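Local structure of bifunctional cytochrome P450/NADPH--P450 reductase (Deinococcus aerius, 7F3H) at residues T311-L322 with L412-L420; I54-L65 with Q356-H367. The protein probably hydroxylates organic substrates, activating oxygen at the heme of its cytochrome P450 domain with electrons passed from NADPH by a fused reductase. All coordinates share one frame; numbering follows the deposited sequence.

Contact 1: residues T311-L322 with L412-L420; sequences TVMRLDVIPRIL and LTEAKLALL
K416 sets its CG opposite the carbonyl carbon (chi1 -69°) and runs extended from there, which carries its aliphatic stem between V312, I318, P319 and L322. L322 turns its own CG the same way (chi1 -76°), sending both methyls down between L412, A415, K416 and L419. These are two knobs-into-holes, one from each segment. L322 CD1 rests 3.6 Å from A415 CB and 3.7 Å from K416 CG, while its CD2 meets L419 CD1 tip to tip at 3.7 Å. Along the lysine, V312 CG1 touches K416 CB at 3.8 Å, and the ring of P319 comes across further out, its CG 4.0 Å from K416 CD.

In P450 terms helix K, with the short helix 309-313 and the turn between them, packs on helix L, which follows the heme-binding cysteine loop; the axes of 317-322 and 412-420 cross at 121°. Helix 254-285 adds T279 beside L322 and L419.

Toward the C-terminal end of 412-420, I318 brings CD1 to the backbone of L420, 4.0 Å from its N. L420 divides its methyls, CD1 going to L315 CD2 and CD2 to T311 CG2, where the two side chains cross at about a right angle. R320 grips D316 side-on through NE and NH2, with NH2 2.7 Å from OD2, and its NH1 reaches D380. The E296 carboxylate accepts from the backbone nitrogens of D316, V317 and I318.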
loop_
_atom_site.group_PDB
_atom_site.type_symbol
_atom_site.label_atom_id
_atom_site.label_comp_id
_atom_site.label_asym_id
_atom_site.label_seq_id
_atom_site.Cartn_x
_atom_site.Cartn_y
_atom_site.Cartn_z
ATOM N N THR A 311 -5.441 3.875 -23.541
ATOM C CA THR A 311 -5.940 2.519 -23.366
ATOM C C THR A 311 -6.289 2.273 -21.911
ATOM O O THR A 311 -7.398 1.826 -21.596
ATOM C CB THR A 311 -4.922 1.502 -23.852
ATOM O OG1 THR A 311 -4.459 1.897 -25.144
ATOM C CG2 THR A 311 -5.580 0.116 -23.928
ATOM N N VAL A 312 -5.362 2.608 -21.007
ATOM C CA VAL A 312 -5.592 2.368 -19.590
ATOM C C VAL A 312 -6.848 3.085 -19.126
ATOM O O VAL A 312 -7.658 2.521 -18.374
ATOM C CB VAL A 312 -4.366 2.797 -18.765
ATOM C CG1 VAL A 312 -4.680 2.643 -17.276
ATOM C CG2 VAL A 312 -3.141 1.961 -19.148
ATOM N N MET A 313 -7.052 4.322 -19.598
ATOM C CA MET A 313 -8.177 5.117 -19.127
ATOM C C MET A 313 -9.495 4.660 -19.745
ATOM O O MET A 313 -10.561 4.955 -19.198
ATOM C CB MET A 313 -7.934 6.605 -19.409
ATOM C CG MET A 313 -6.715 7.174 -18.672
ATOM S SD MET A 313 -6.621 6.647 -16.917
ATOM C CE MET A 313 -8.167 7.241 -16.242
ATOM N N ARG A 314 -9.443 3.885 -20.822
ATOM C CA ARG A 314 -10.645 3.312 -21.404
ATOM C C ARG A 314 -11.069 2.014 -20.738
ATOM O O ARG A 314 -12.106 1.469 -21.105
ATOM C CB ARG A 314 -10.436 3.069 -22.903
ATOM C CG ARG A 314 -10.504 4.361 -23.725
ATOM C CD ARG A 314 -10.035 4.147 -25.142
ATOM N NE ARG A 314 -11.097 3.587 -25.978
ATOM C CZ ARG A 314 -10.891 2.945 -27.127
ATOM N NH1 ARG A 314 -9.657 2.781 -27.597
ATOM N NH2 ARG A 314 -11.921 2.467 -27.818
ATOM N N LEU A 315 -10.293 1.515 -19.770
ATOM C CA LEU A 315 -10.624 0.291 -19.051
ATOM C C LEU A 315 -11.815 0.489 -18.117
ATOM O O LEU A 315 -11.997 1.561 -17.537
ATOM C CB LEU A 315 -9.445 -0.157 -18.214
ATOM C CG LEU A 315 -8.190 -0.651 -18.900
ATOM C CD1 LEU A 315 -7.194 -0.843 -17.789
ATOM C CD2 LEU A 315 -8.450 -1.930 -19.649
ATOM N N ASP A 316 -12.605 -0.591 -17.936
ATOM C CA ASP A 316 -13.739 -0.570 -17.008
ATOM C C ASP A 316 -13.732 -1.743 -16.026
ATOM O O ASP A 316 -13.827 -1.546 -14.802
ATOM C CB ASP A 316 -15.074 -0.591 -17.750
ATOM C CG ASP A 316 -16.205 -0.926 -16.834
ATOM O OD1 ASP A 316 -16.330 -0.258 -15.779
ATOM O OD2 ASP A 316 -16.919 -1.891 -17.109
ATOM N N VAL A 317 -13.626 -2.967 -16.563
ATOM C CA VAL A 317 -13.610 -4.157 -15.720
ATOM C C VAL A 317 -12.395 -4.140 -14.785
ATOM O O VAL A 317 -12.525 -4.314 -13.569
ATOM C CB VAL A 317 -13.613 -5.422 -16.604
ATOM C CG1 VAL A 317 -13.362 -6.685 -15.768
ATOM C CG2 VAL A 317 -14.920 -5.524 -17.379
ATOM N N ILE A 318 -11.198 -3.912 -15.340
ATOM C CA ILE A 318 -9.961 -4.017 -14.550
ATOM C C ILE A 318 -9.921 -2.999 -13.404
ATOM O O ILE A 318 -9.593 -3.388 -12.272
ATOM C CB ILE A 318 -8.747 -3.945 -15.476
ATOM C CG1 ILE A 318 -8.542 -5.299 -16.175
ATOM C CG2 ILE A 318 -7.502 -3.500 -14.760
ATOM C CD1 ILE A 318 -7.371 -5.308 -17.157
ATOM N N PRO A 319 -10.223 -1.701 -13.621
ATOM C CA PRO A 319 -10.383 -0.794 -12.476
ATOM C C PRO A 319 -11.349 -1.303 -11.413
ATOM O O PRO A 319 -11.070 -1.184 -10.214
ATOM C CB PRO A 319 -10.901 0.498 -13.132
ATOM C CG PRO A 319 -10.415 0.450 -14.512
ATOM C CD PRO A 319 -10.413 -0.989 -14.903
ATOM N N ARG A 320 -12.515 -1.829 -11.800
ATOM C CA ARG A 320 -13.465 -2.237 -10.767
ATOM C C ARG A 320 -12.976 -3.477 -10.026
ATOM O O ARG A 320 -13.175 -3.601 -8.804
ATOM C CB ARG A 320 -14.823 -2.447 -11.406
ATOM C CG ARG A 320 -15.502 -1.125 -11.787
ATOM C CD ARG A 320 -16.941 -1.345 -12.250
ATOM N NE ARG A 320 -17.021 -1.950 -13.575
ATOM C CZ ARG A 320 -17.639 -3.100 -13.867
ATOM N NH1 ARG A 320 -18.245 -3.819 -12.913
ATOM N NH2 ARG A 320 -17.660 -3.531 -15.131
ATOM N N ILE A 321 -12.263 -4.355 -10.729
ATOM C CA ILE A 321 -11.579 -5.467 -10.076
ATOM C C ILE A 321 -10.670 -4.949 -8.982
ATOM O O ILE A 321 -10.654 -5.482 -7.869
ATOM C CB ILE A 321 -10.756 -6.279 -11.095
ATOM C CG1 ILE A 321 -11.661 -7.169 -11.938
ATOM C CG2 ILE A 321 -9.686 -7.089 -10.377
ATOM C CD1 ILE A 321 -10.954 -7.697 -13.148
ATOM N N LEU A 322 -9.875 -3.923 -9.305
ATOM C CA LEU A 322 -8.909 -3.417 -8.334
ATOM C C LEU A 322 -9.617 -2.791 -7.137
ATOM O O LEU A 322 -9.222 -3.032 -5.985
ATOM C CB LEU A 322 -7.948 -2.425 -8.995
ATOM C CG LEU A 322 -6.841 -3.009 -9.896
ATOM C CD1 LEU A 322 -6.019 -1.897 -10.576
ATOM C CD2 LEU A 322 -5.891 -3.917 -9.111
ATOM N N LEU A 412 -2.782 2.916 -8.809
ATOM C CA LEU A 412 -3.873 2.339 -9.589
ATOM C C LEU A 412 -3.526 2.310 -11.067
ATOM O O LEU A 412 -3.824 1.329 -11.763
ATOM C CB LEU A 412 -5.180 3.094 -9.338
ATOM C CG LEU A 412 -5.786 2.864 -7.938
ATOM C CD1 LEU A 412 -7.006 3.753 -7.727
ATOM C CD2 LEU A 412 -6.130 1.391 -7.703
ATOM N N THR A 413 -2.863 3.350 -11.570
ATOM C CA THR A 413 -2.432 3.304 -12.961
ATOM C C THR A 413 -1.463 2.148 -13.177
ATOM O O THR A 413 -1.557 1.399 -14.174
ATOM C CB THR A 413 -1.789 4.638 -13.346
ATOM O OG1 THR A 413 -2.679 5.704 -12.993
ATOM C CG2 THR A 413 -1.485 4.722 -14.834
ATOM N N GLU A 414 -0.509 1.997 -12.255
ATOM C CA GLU A 414 0.557 1.038 -12.458
ATOM C C GLU A 414 -0.087 -0.351 -12.559
ATOM O O GLU A 414 0.223 -1.149 -13.450
ATOM C CB GLU A 414 1.441 0.914 -11.241
ATOM C CG GLU A 414 2.884 0.708 -11.645
ATOM C CD GLU A 414 3.830 0.115 -10.601
ATOM O OE1 GLU A 414 3.396 -0.711 -9.773
ATOM O OE2 GLU A 414 4.588 1.023 -10.027
ATOM N N ALA A 415 -0.998 -0.635 -11.614
ATOM C CA ALA A 415 -1.675 -1.931 -11.478
ATOM C C ALA A 415 -2.618 -2.218 -12.646
ATOM O O ALA A 415 -2.634 -3.339 -13.184
ATOM C CB ALA A 415 -2.455 -1.946 -10.170
ATOM N N LYS A 416 -3.436 -1.230 -13.037
ATOM C CA LYS A 416 -4.241 -1.389 -14.238
ATOM C C LYS A 416 -3.371 -1.838 -15.409
ATOM O O LYS A 416 -3.690 -2.823 -16.086
ATOM C CB LYS A 416 -4.957 -0.077 -14.566
ATOM C CG LYS A 416 -6.044 0.308 -13.609
ATOM C CD LYS A 416 -6.607 1.655 -13.992
ATOM C CE LYS A 416 -7.197 2.344 -12.776
ATOM N NZ LYS A 416 -8.132 3.472 -13.057
ATOM N N LEU A 417 -2.238 -1.149 -15.631
ATOM C CA LEU A 417 -1.384 -1.432 -16.789
ATOM C C LEU A 417 -0.740 -2.809 -16.708
ATOM O O LEU A 417 -0.658 -3.536 -17.711
ATOM C CB LEU A 417 -0.298 -0.371 -16.903
ATOM C CG LEU A 417 0.757 -0.640 -17.961
ATOM C CD1 LEU A 417 0.140 -0.750 -19.348
ATOM C CD2 LEU A 417 1.775 0.471 -17.919
ATOM N N ALA A 418 -0.197 -3.142 -15.541
ATOM C CA ALA A 418 0.407 -4.452 -15.342
ATOM C C ALA A 418 -0.599 -5.544 -15.665
ATOM O O ALA A 418 -0.290 -6.493 -16.396
ATOM C CB ALA A 418 0.920 -4.590 -13.904
ATOM N N LEU A 419 -1.814 -5.413 -15.126
ATOM C CA LEU A 419 -2.830 -6.442 -15.323
ATOM C C LEU A 419 -3.215 -6.546 -16.792
ATOM O O LEU A 419 -3.336 -7.649 -17.339
ATOM C CB LEU A 419 -4.052 -6.114 -14.455
ATOM C CG LEU A 419 -3.955 -6.602 -12.997
ATOM C CD1 LEU A 419 -4.993 -5.985 -12.010
ATOM C CD2 LEU A 419 -4.038 -8.125 -12.968
ATOM N N LEU A 420 -3.406 -5.392 -17.438
ATOM C CA LEU A 420 -3.713 -5.337 -18.859
ATOM C C LEU A 420 -2.688 -6.112 -19.677
ATOM O O LEU A 420 -3.041 -6.985 -20.481
ATOM C CB LEU A 420 -3.757 -3.866 -19.299
ATOM C CG LEU A 420 -4.021 -3.551 -20.769
ATOM C CD1 LEU A 420 -5.359 -4.145 -21.192
ATOM C CD2 LEU A 420 -3.974 -2.069 -20.984
#

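Contact 2: residues I54-L65 with Q356-H367; sequences IQAYDPNLVAEL and QVALLIPALHRH
L65 and V357 cross at about a right angle, with L65 CD1 3.6 Å from V357 CG1, which also lies 3.7 Å from A56 CB. L359 slides past L65 to extend the patch, and V62 reaches L364 tip to tip, its CG2 4.1 Å from L364 CD1. Helix 59-65 covers the face of the sheet that bears A56 and L359.

Strands 51-56 and 356-359 run parallel as neighbours in the mixed sheet of the P450 beta domain. A358 N bonds to I54 O, A56 N to A358 O, and L360 N to A56 O at 2.7 Å. Where the strands end, Y57 holds its CG in the crowded position between backbone N and carbonyl carbon (chi1 49°); its CB sits 3.5 Å from A363 CB, and its hydroxyl bonds to I39 O.

P59 CD lies over one face of the H367 ring, 3.6 Å from the centroid, a CH-pi contact. D58 caps helix 59-65 through OD2, which accepts from L61 N and weakly from N60 N. H367 ND1 accepts from A369 N, so the ring proton is probably on NE2. H367 NE2 lies 3.9 Å from D58 OD1, too long for a hydrogen bond; the carboxylate may at most favour that proton electrostatically.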
loop_
_atom_site.group_PDB
_atom_site.type_symbol
_atom_site.label_atom_id
_atom_site.label_comp_id
_atom_site.label_asym_id
_atom_site.label_seq_id
_atom_site.Cartn_x
_atom_site.Cartn_y
_atom_site.Cartn_z
ATOM N N ILE A 54 -7.148 -0.013 20.842
ATOM C CA ILE A 54 -8.557 0.131 20.480
ATOM C C ILE A 54 -8.695 -0.096 18.981
ATOM O O ILE A 54 -7.900 0.441 18.193
ATOM C CB ILE A 54 -9.109 1.505 20.895
ATOM C CG1 ILE A 54 -8.829 1.718 22.385
ATOM C CG2 ILE A 54 -10.599 1.616 20.582
ATOM C CD1 ILE A 54 -9.347 3.001 22.922
ATOM N N GLN A 55 -9.694 -0.907 18.595
ATOM C CA GLN A 55 -9.991 -1.227 17.196
ATOM C C GLN A 55 -11.401 -0.765 16.815
ATOM O O GLN A 55 -12.369 -1.073 17.525
ATOM C CB GLN A 55 -9.851 -2.733 16.945
ATOM C CG GLN A 55 -8.426 -3.278 17.116
ATOM C CD GLN A 55 -7.537 -2.987 15.931
ATOM O OE1 GLN A 55 -8.006 -2.605 14.856
ATOM N NE2 GLN A 55 -6.251 -3.199 16.107
ATOM N N ALA A 56 -11.518 -0.031 15.693
ATOM C CA ALA A 56 -12.804 0.503 15.250
ATOM C C ALA A 56 -13.132 0.092 13.826
ATOM O O ALA A 56 -12.289 0.212 12.935
ATOM C CB ALA A 56 -12.826 2.008 15.311
ATOM N N TYR A 57 -14.397 -0.297 13.606
ATOM C CA TYR A 57 -14.869 -0.825 12.328
ATOM C C TYR A 57 -16.346 -0.525 12.022
ATOM O O TYR A 57 -16.802 -0.792 10.905
ATOM C CB TYR A 57 -14.557 -2.335 12.275
ATOM C CG TYR A 57 -14.996 -3.096 13.510
ATOM C CD1 TYR A 57 -14.176 -3.120 14.646
ATOM C CD2 TYR A 57 -16.188 -3.821 13.540
ATOM C CE1 TYR A 57 -14.556 -3.776 15.784
ATOM C CE2 TYR A 57 -16.564 -4.505 14.686
ATOM C CZ TYR A 57 -15.744 -4.469 15.802
ATOM O OH TYR A 57 -16.091 -5.146 16.942
ATOM N N ASP A 58 -17.108 -0.012 12.999
ATOM C CA ASP A 58 -18.472 0.473 12.726
ATOM C C ASP A 58 -18.412 1.670 11.778
ATOM O O ASP A 58 -17.686 2.641 12.067
ATOM C CB ASP A 58 -19.182 0.897 14.013
ATOM C CG ASP A 58 -20.632 1.329 13.774
ATOM O OD1 ASP A 58 -21.476 0.436 13.635
ATOM O OD2 ASP A 58 -20.946 2.534 13.755
ATOM N N PRO A 59 -19.159 1.660 10.664
ATOM C CA PRO A 59 -19.038 2.772 9.698
ATOM C C PRO A 59 -19.347 4.144 10.289
ATOM O O PRO A 59 -18.630 5.106 9.992
ATOM C CB PRO A 59 -20.025 2.385 8.581
ATOM C CG PRO A 59 -20.190 0.878 8.703
ATOM C CD PRO A 59 -20.074 0.601 10.195
ATOM N N ASN A 60 -20.319 4.267 11.193
ATOM C CA ASN A 60 -20.590 5.614 11.697
ATOM C C ASN A 60 -19.512 6.078 12.681
ATOM O O ASN A 60 -19.096 7.260 12.658
ATOM C CB ASN A 60 -21.956 5.648 12.356
ATOM C CG ASN A 60 -23.072 5.341 11.397
ATOM O OD1 ASN A 60 -23.103 5.834 10.257
ATOM N ND2 ASN A 60 -24.005 4.508 11.847
ATOM N N LEU A 61 -19.048 5.154 13.546
ATOM C CA LEU A 61 -17.913 5.437 14.430
ATOM C C LEU A 61 -16.711 5.847 13.614
ATOM O O LEU A 61 -16.058 6.849 13.924
ATOM C CB LEU A 61 -17.571 4.220 15.308
ATOM C CG LEU A 61 -18.604 3.789 16.376
ATOM C CD1 LEU A 61 -18.118 2.605 17.231
ATOM C CD2 LEU A 61 -19.026 4.976 17.258
ATOM N N VAL A 62 -16.458 5.140 12.515
ATOM C CA VAL A 62 -15.293 5.472 11.718
ATOM C C VAL A 62 -15.461 6.843 11.090
ATOM O O VAL A 62 -14.499 7.618 11.026
ATOM C CB VAL A 62 -15.030 4.406 10.643
ATOM C CG1 VAL A 62 -14.001 4.934 9.666
ATOM C CG2 VAL A 62 -14.522 3.132 11.281
ATOM N N ALA A 63 -16.681 7.191 10.661
ATOM C CA ALA A 63 -16.936 8.563 10.220
ATOM C C ALA A 63 -16.490 9.562 11.281
ATOM O O ALA A 63 -15.831 10.568 10.980
ATOM C CB ALA A 63 -18.415 8.760 9.897
ATOM N N GLU A 64 -16.813 9.280 12.540
ATOM C CA GLU A 64 -16.374 10.175 13.608
ATOM C C GLU A 64 -14.850 10.231 13.698
ATOM O O GLU A 64 -14.267 11.321 13.774
ATOM C CB GLU A 64 -16.983 9.742 14.934
ATOM C CG GLU A 64 -18.492 9.834 14.937
ATOM C CD GLU A 64 -19.046 9.868 16.330
ATOM O OE1 GLU A 64 -19.529 8.811 16.804
ATOM O OE2 GLU A 64 -19.009 10.958 16.955
ATOM N N LEU A 65 -14.184 9.064 13.650
ATOM C CA LEU A 65 -12.723 8.967 13.770
ATOM C C LEU A 65 -11.986 9.572 12.585
ATOM O O LEU A 65 -10.772 9.821 12.688
ATOM C CB LEU A 65 -12.296 7.503 13.877
ATOM C CG LEU A 65 -12.760 6.830 15.146
ATOM C CD1 LEU A 65 -12.717 5.348 14.921
ATOM C CD2 LEU A 65 -11.867 7.257 16.326
ATOM N N GLN A 356 -4.750 6.387 20.796
ATOM C CA GLN A 356 -4.850 5.914 19.412
ATOM C C GLN A 356 -6.092 5.046 19.219
ATOM O O GLN A 356 -6.413 4.204 20.067
ATOM C CB GLN A 356 -3.630 5.068 19.035
ATOM C CG GLN A 356 -2.381 5.830 18.677
ATOM C CD GLN A 356 -1.284 4.912 18.207
ATOM O OE1 GLN A 356 -1.344 4.374 17.107
ATOM N NE2 GLN A 356 -0.293 4.694 19.056
ATOM N N VAL A 357 -6.755 5.204 18.079
ATOM C CA VAL A 357 -7.809 4.287 17.639
ATOM C C VAL A 357 -7.437 3.771 16.262
ATOM O O VAL A 357 -7.221 4.566 15.336
ATOM C CB VAL A 357 -9.189 4.950 17.606
ATOM C CG1 VAL A 357 -10.246 3.923 17.167
ATOM C CG2 VAL A 357 -9.507 5.537 18.958
ATOM N N ALA A 358 -7.233 2.460 16.158
ATOM C CA ALA A 358 -6.942 1.837 14.876
ATOM C C ALA A 358 -8.230 1.638 14.073
ATOM O O ALA A 358 -9.239 1.158 14.607
ATOM C CB ALA A 358 -6.203 0.511 15.094
ATOM N N LEU A 359 -8.198 2.002 12.791
ATOM C CA LEU A 359 -9.277 1.628 11.875
ATOM C C LEU A 359 -9.074 0.187 11.412
ATOM O O LEU A 359 -8.130 -0.111 10.664
ATOM C CB LEU A 359 -9.342 2.567 10.675
ATOM C CG LEU A 359 -9.245 4.075 10.882
ATOM C CD1 LEU A 359 -9.402 4.769 9.562
ATOM C CD2 LEU A 359 -10.326 4.532 11.816
ATOM N N LEU A 360 -9.989 -0.703 11.788
ATOM C CA LEU A 360 -9.859 -2.120 11.424
ATOM C C LEU A 360 -10.425 -2.332 10.013
ATOM O O LEU A 360 -11.542 -2.814 9.810
ATOM C CB LEU A 360 -10.536 -2.986 12.483
ATOM C CG LEU A 360 -10.368 -4.493 12.362
ATOM C CD1 LEU A 360 -8.880 -4.920 12.377
ATOM C CD2 LEU A 360 -11.169 -5.174 13.472
ATOM N N ILE A 361 -9.573 -1.999 9.025
ATOM C CA ILE A 361 -10.029 -1.900 7.631
ATOM C C ILE A 361 -10.719 -3.162 7.131
ATOM O O ILE A 361 -11.784 -3.051 6.504
ATOM C CB ILE A 361 -8.851 -1.489 6.730
ATOM C CG1 ILE A 361 -8.244 -0.132 7.114
ATOM C CG2 ILE A 361 -9.266 -1.463 5.254
ATOM C CD1 ILE A 361 -9.218 1.098 6.948
ATOM N N PRO A 362 -10.193 -4.371 7.331
ATOM C CA PRO A 362 -10.933 -5.545 6.855
ATOM C C PRO A 362 -12.330 -5.646 7.434
ATOM O O PRO A 362 -13.274 -5.992 6.710
ATOM C CB PRO A 362 -10.058 -6.724 7.293
ATOM C CG PRO A 362 -8.749 -6.150 7.524
ATOM C CD PRO A 362 -8.913 -4.751 7.944
ATOM N N ALA A 363 -12.491 -5.356 8.728
ATOM C CA ALA A 363 -13.818 -5.439 9.318
ATOM C C ALA A 363 -14.714 -4.324 8.787
ATOM O O ALA A 363 -15.911 -4.541 8.563
ATOM C CB ALA A 363 -13.713 -5.406 10.839
ATOM N N LEU A 364 -14.156 -3.121 8.595
ATOM C CA LEU A 364 -14.910 -1.996 8.032
ATOM C C LEU A 364 -15.319 -2.257 6.580
ATOM O O LEU A 364 -16.461 -1.981 6.170
ATOM C CB LEU A 364 -14.076 -0.721 8.143
ATOM C CG LEU A 364 -14.587 0.516 7.400
ATOM C CD1 LEU A 364 -15.853 1.096 8.016
ATOM C CD2 LEU A 364 -13.519 1.533 7.364
ATOM N N HIS A 365 -14.377 -2.745 5.776
ATOM C CA HIS A 365 -14.612 -2.997 4.367
ATOM C C HIS A 365 -15.622 -4.111 4.147
ATOM O O HIS A 365 -16.057 -4.320 3.003
ATOM C CB HIS A 365 -13.286 -3.319 3.708
ATOM C CG HIS A 365 -12.495 -2.105 3.340
ATOM N ND1 HIS A 365 -11.341 -2.170 2.592
ATOM C CD2 HIS A 365 -12.714 -0.789 3.581
ATOM C CE1 HIS A 365 -10.878 -0.945 2.390
ATOM N NE2 HIS A 365 -11.698 -0.089 2.977
ATOM N N ARG A 366 -15.944 -4.860 5.206
ATOM C CA ARG A 366 -16.892 -5.960 5.175
ATOM C C ARG A 366 -18.043 -5.786 6.167
ATOM O O ARG A 366 -18.660 -6.775 6.568
ATOM C CB ARG A 366 -16.157 -7.259 5.479
ATOM C CG ARG A 366 -15.211 -7.677 4.418
ATOM C CD ARG A 366 -14.664 -8.993 4.844
ATOM N NE ARG A 366 -13.456 -9.315 4.118
ATOM C CZ ARG A 366 -13.304 -10.429 3.413
ATOM N NH1 ARG A 366 -14.302 -11.297 3.368
ATOM N NH2 ARG A 366 -12.165 -10.663 2.754
ATOM N N HIS A 367 -18.328 -4.577 6.603
ATOM C CA HIS A 367 -19.363 -4.402 7.622
ATOM C C HIS A 367 -20.745 -4.615 7.015
ATOM O O HIS A 367 -21.092 -3.938 6.044
ATOM C CB HIS A 367 -19.288 -3.012 8.252
ATOM C CG HIS A 367 -19.965 -2.941 9.584
ATOM N ND1 HIS A 367 -21.320 -3.151 9.732
ATOM C CD2 HIS A 367 -19.476 -2.746 10.831
ATOM C CE1 HIS A 367 -21.646 -3.037 11.008
ATOM N NE2 HIS A 367 -20.541 -2.809 11.697
HETATM O O HOH W 1 -5.084 1.487 19.566
#

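From the N terminus the chain lays down 54-65, then passes through most of the helical domain, including helix 254-285, before reaching 311-322. It re-enters the sheet at 336-339 and reaches 356-367, where contact 2 closes a loop of 290 residues. The heme-binding cysteine loop follows, then 412-420, where contact 1 closes its shorter loop of 89 residues. The two loops cross. Contact 2 pairs strands 51-56 and 356-359 and brings helices 59-65 and 361-365 together; contact 1 joins helix K and helix 309-313 to helix L. Their centres lie about 28 Å apart, yet both approach the heme: the side chain of L412 is about 6 Å and that of L359 about 7 Å from it.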